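Long-range contact in hypothetical protein (Prochlorococcus marinus, PDB 2HX5), which probably hydrolyses 1,4-dihydroxy-2-naphthoyl-CoA to 1,4-dihydroxy-2-naphthoate and CoA, a step in the biosynthesis of phylloquinone (vitamin K1): residues V102-R107 / A114-R119. Sequence-based numbering, arbitrary orientation.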
loop_
_atom_site.group_PDB
_atom_site.type_symbol
_atom_site.label_atom_id
_atom_site.label_comp_id
_atom_site.label_asym_id
_atom_site.label_seq_id
_atom_site.Cartn_x
_atom_site.Cartn_y
_atom_site.Cartn_z
ATOM N N VAL A 102 6.122 -6.269 20.482
ATOM C CA VAL A 102 5.007 -5.416 20.803
ATOM C C VAL A 102 3.740 -6.146 20.437
ATOM O O VAL A 102 3.625 -6.614 19.319
ATOM C CB VAL A 102 5.067 -4.038 20.096
ATOM C CG1 VAL A 102 3.983 -3.162 20.624
ATOM C CG2 VAL A 102 6.487 -3.400 20.255
ATOM N N HIS A 103 2.812 -6.173 21.382
ATOM C CA HIS A 103 1.472 -6.686 21.184
ATOM C C HIS A 103 0.543 -5.487 20.966
ATOM O O HIS A 103 0.647 -4.461 21.681
ATOM C CB HIS A 103 1.024 -7.528 22.383
ATOM C CG HIS A 103 -0.316 -8.153 22.235
ATOM N ND1 HIS A 103 -1.448 -7.509 22.673
ATOM C CD2 HIS A 103 -0.708 -9.382 21.787
ATOM C CE1 HIS A 103 -2.491 -8.306 22.497
ATOM N NE2 HIS A 103 -2.065 -9.448 21.955
ATOM N N PHE A 104 -0.383 -5.601 20.010
ATOM C CA PHE A 104 -1.279 -4.550 19.637
ATOM C C PHE A 104 -2.678 -5.096 19.755
ATOM O O PHE A 104 -3.014 -6.111 19.116
ATOM C CB PHE A 104 -1.033 -4.163 18.179
ATOM C CG PHE A 104 0.385 -3.722 17.872
ATOM C CD1 PHE A 104 1.388 -4.620 17.583
ATOM C CD2 PHE A 104 0.699 -2.360 17.896
ATOM C CE1 PHE A 104 2.676 -4.207 17.299
ATOM C CE2 PHE A 104 1.967 -1.966 17.601
ATOM C CZ PHE A 104 2.958 -2.892 17.294
ATOM N N GLU A 105 -3.544 -4.425 20.509
ATOM C CA GLU A 105 -4.952 -4.823 20.600
ATOM C C GLU A 105 -5.824 -3.707 19.995
ATOM O O GLU A 105 -5.642 -2.533 20.369
ATOM C CB GLU A 105 -5.295 -5.024 22.069
ATOM C CG GLU A 105 -6.656 -5.385 22.342
ATOM C CD GLU A 105 -6.918 -5.474 23.858
ATOM O OE1 GLU A 105 -6.177 -6.183 24.545
ATOM O OE2 GLU A 105 -7.832 -4.787 24.335
ATOM N N PHE A 106 -6.730 -4.044 19.082
ATOM C CA PHE A 106 -7.582 -3.067 18.399
ATOM C C PHE A 106 -8.987 -3.248 18.868
ATOM O O PHE A 106 -9.535 -4.371 18.736
ATOM C CB PHE A 106 -7.562 -3.325 16.899
ATOM C CG PHE A 106 -6.243 -3.049 16.254
ATOM C CD1 PHE A 106 -5.250 -4.002 16.304
ATOM C CD2 PHE A 106 -5.994 -1.847 15.565
ATOM C CE1 PHE A 106 -4.022 -3.765 15.728
ATOM C CE2 PHE A 106 -4.766 -1.610 14.952
ATOM C CZ PHE A 106 -3.766 -2.568 15.048
ATOM N N ARG A 107 -9.580 -2.200 19.455
ATOM C CA ARG A 107 -10.954 -2.271 19.928
ATOM C C ARG A 107 -11.820 -1.320 19.107
ATOM O O ARG A 107 -11.359 -0.278 18.663
ATOM C CB ARG A 107 -11.068 -1.888 21.413
ATOM C CG ARG A 107 -10.700 -2.999 22.380
ATOM C CD ARG A 107 -10.877 -2.621 23.861
ATOM N NE ARG A 107 -10.220 -3.599 24.743
ATOM C CZ ARG A 107 -10.804 -4.650 25.308
ATOM N NH1 ARG A 107 -12.108 -4.874 25.170
ATOM N NH2 ARG A 107 -10.072 -5.468 26.073
ATOM N N ALA A 114 -9.362 -7.209 16.606
ATOM C CA ALA A 114 -8.148 -7.834 16.097
ATOM C C ALA A 114 -7.033 -7.634 17.114
ATOM O O ALA A 114 -7.051 -6.689 17.942
ATOM C CB ALA A 114 -7.753 -7.222 14.738
ATOM N N HIS A 115 -6.009 -8.478 17.039
ATOM C CA HIS A 115 -4.812 -8.232 17.784
ATOM C C HIS A 115 -3.625 -8.771 16.996
ATOM O O HIS A 115 -3.811 -9.615 16.116
ATOM C CB HIS A 115 -4.854 -8.819 19.192
ATOM C CG HIS A 115 -5.131 -10.279 19.244
ATOM N ND1 HIS A 115 -4.148 -11.226 19.058
ATOM C CD2 HIS A 115 -6.268 -10.960 19.508
ATOM C CE1 HIS A 115 -4.679 -12.433 19.232
ATOM N NE2 HIS A 115 -5.963 -12.293 19.484
ATOM N N ALA A 116 -2.434 -8.256 17.269
ATOM C CA ALA A 116 -1.258 -8.596 16.499
ATOM C C ALA A 116 -0.047 -8.564 17.389
ATOM O O ALA A 116 -0.037 -7.969 18.466
ATOM C CB ALA A 116 -1.054 -7.621 15.362
ATOM N N LEU A 117 1.033 -9.172 16.921
ATOM C CA LEU A 117 2.290 -9.250 17.654
ATOM C C LEU A 117 3.398 -9.066 16.632
ATOM O O LEU A 117 3.372 -9.713 15.573
ATOM C CB LEU A 117 2.412 -10.622 18.333
ATOM C CG LEU A 117 3.658 -10.827 19.146
ATOM C CD1 LEU A 117 3.537 -10.112 20.518
ATOM C CD2 LEU A 117 3.877 -12.353 19.484
ATOM N N ILE A 118 4.382 -8.209 16.897
ATOM C CA ILE A 118 5.515 -7.939 16.032
ATOM C C ILE A 118 6.764 -8.096 16.866
ATOM O O ILE A 118 6.874 -7.471 17.921
ATOM C CB ILE A 118 5.459 -6.537 15.424
ATOM C CG1 ILE A 118 4.234 -6.369 14.537
ATOM C CG2 ILE A 118 6.725 -6.283 14.553
ATOM C CD1 ILE A 118 4.130 -5.000 13.820
ATOM N N ARG A 119 7.704 -8.937 16.427
ATOM C CA ARG A 119 8.988 -9.165 17.101
ATOM C C ARG A 119 10.144 -8.657 16.299
ATOM O O ARG A 119 10.255 -8.944 15.122
ATOM C CB ARG A 119 9.145 -10.670 17.358
ATOM C CG ARG A 119 10.343 -11.040 18.195
ATOM C CD ARG A 119 10.446 -12.583 18.417
ATOM N NE ARG A 119 9.205 -13.101 18.965
ATOM C CZ ARG A 119 8.534 -14.185 18.516
ATOM N NH1 ARG A 119 9.018 -15.009 17.570
ATOM N NH2 ARG A 119 7.349 -14.471 19.021
#
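Two antiparallel neighbours, 102-107 and 114-119, form one beta hairpin of a hotdog-fold thioesterase. Five backbone hydrogen bonds zip them together, for instance F104 N to A116 O (2.8 Å) and F106 N to A114 O (2.9 Å). On the face carrying V102, F104 and F106, large side chains meet small ones: A116 and A114 are low spots beside F104 and F106, and their bare methyl groups leave room for the rings to rise toward the helix. F104 slants so that CE1 meets I118 CG1 at 3.8 Å, while V102 CG1 lies 3.5 Å above one face of the ring, toward its rim. The branched V102 and I118 thus bracket the phenyl group, as suits a buried strand. On the other face, H103 has CG anti to its N (chi1 -177°), which lays the imidazole alongside H115, NE2 of H103 coming 4.0 Å from CB of H115. The two rings are tilted by only 25° but slid apart, so they barely overlap. L117, directly across from H103, brings CD1 to the edge of the imidazole, 4.1 Å from H103 CB. An alanine here in place of H103 would remove the imidazole that lies beside H115 CB, and would probably leave this partly exposed face less well filled. E105 OE2 makes a salt bridge with R107 NE, the hydrogen bond in it weak, and OE1 one with R91 of strand 85-96. That strand flanks 99-108, strand 65-76 flanks 111-124, and helix 29-45 lies against F104, F106 and A116, the hotdog's sausage in its curved bun.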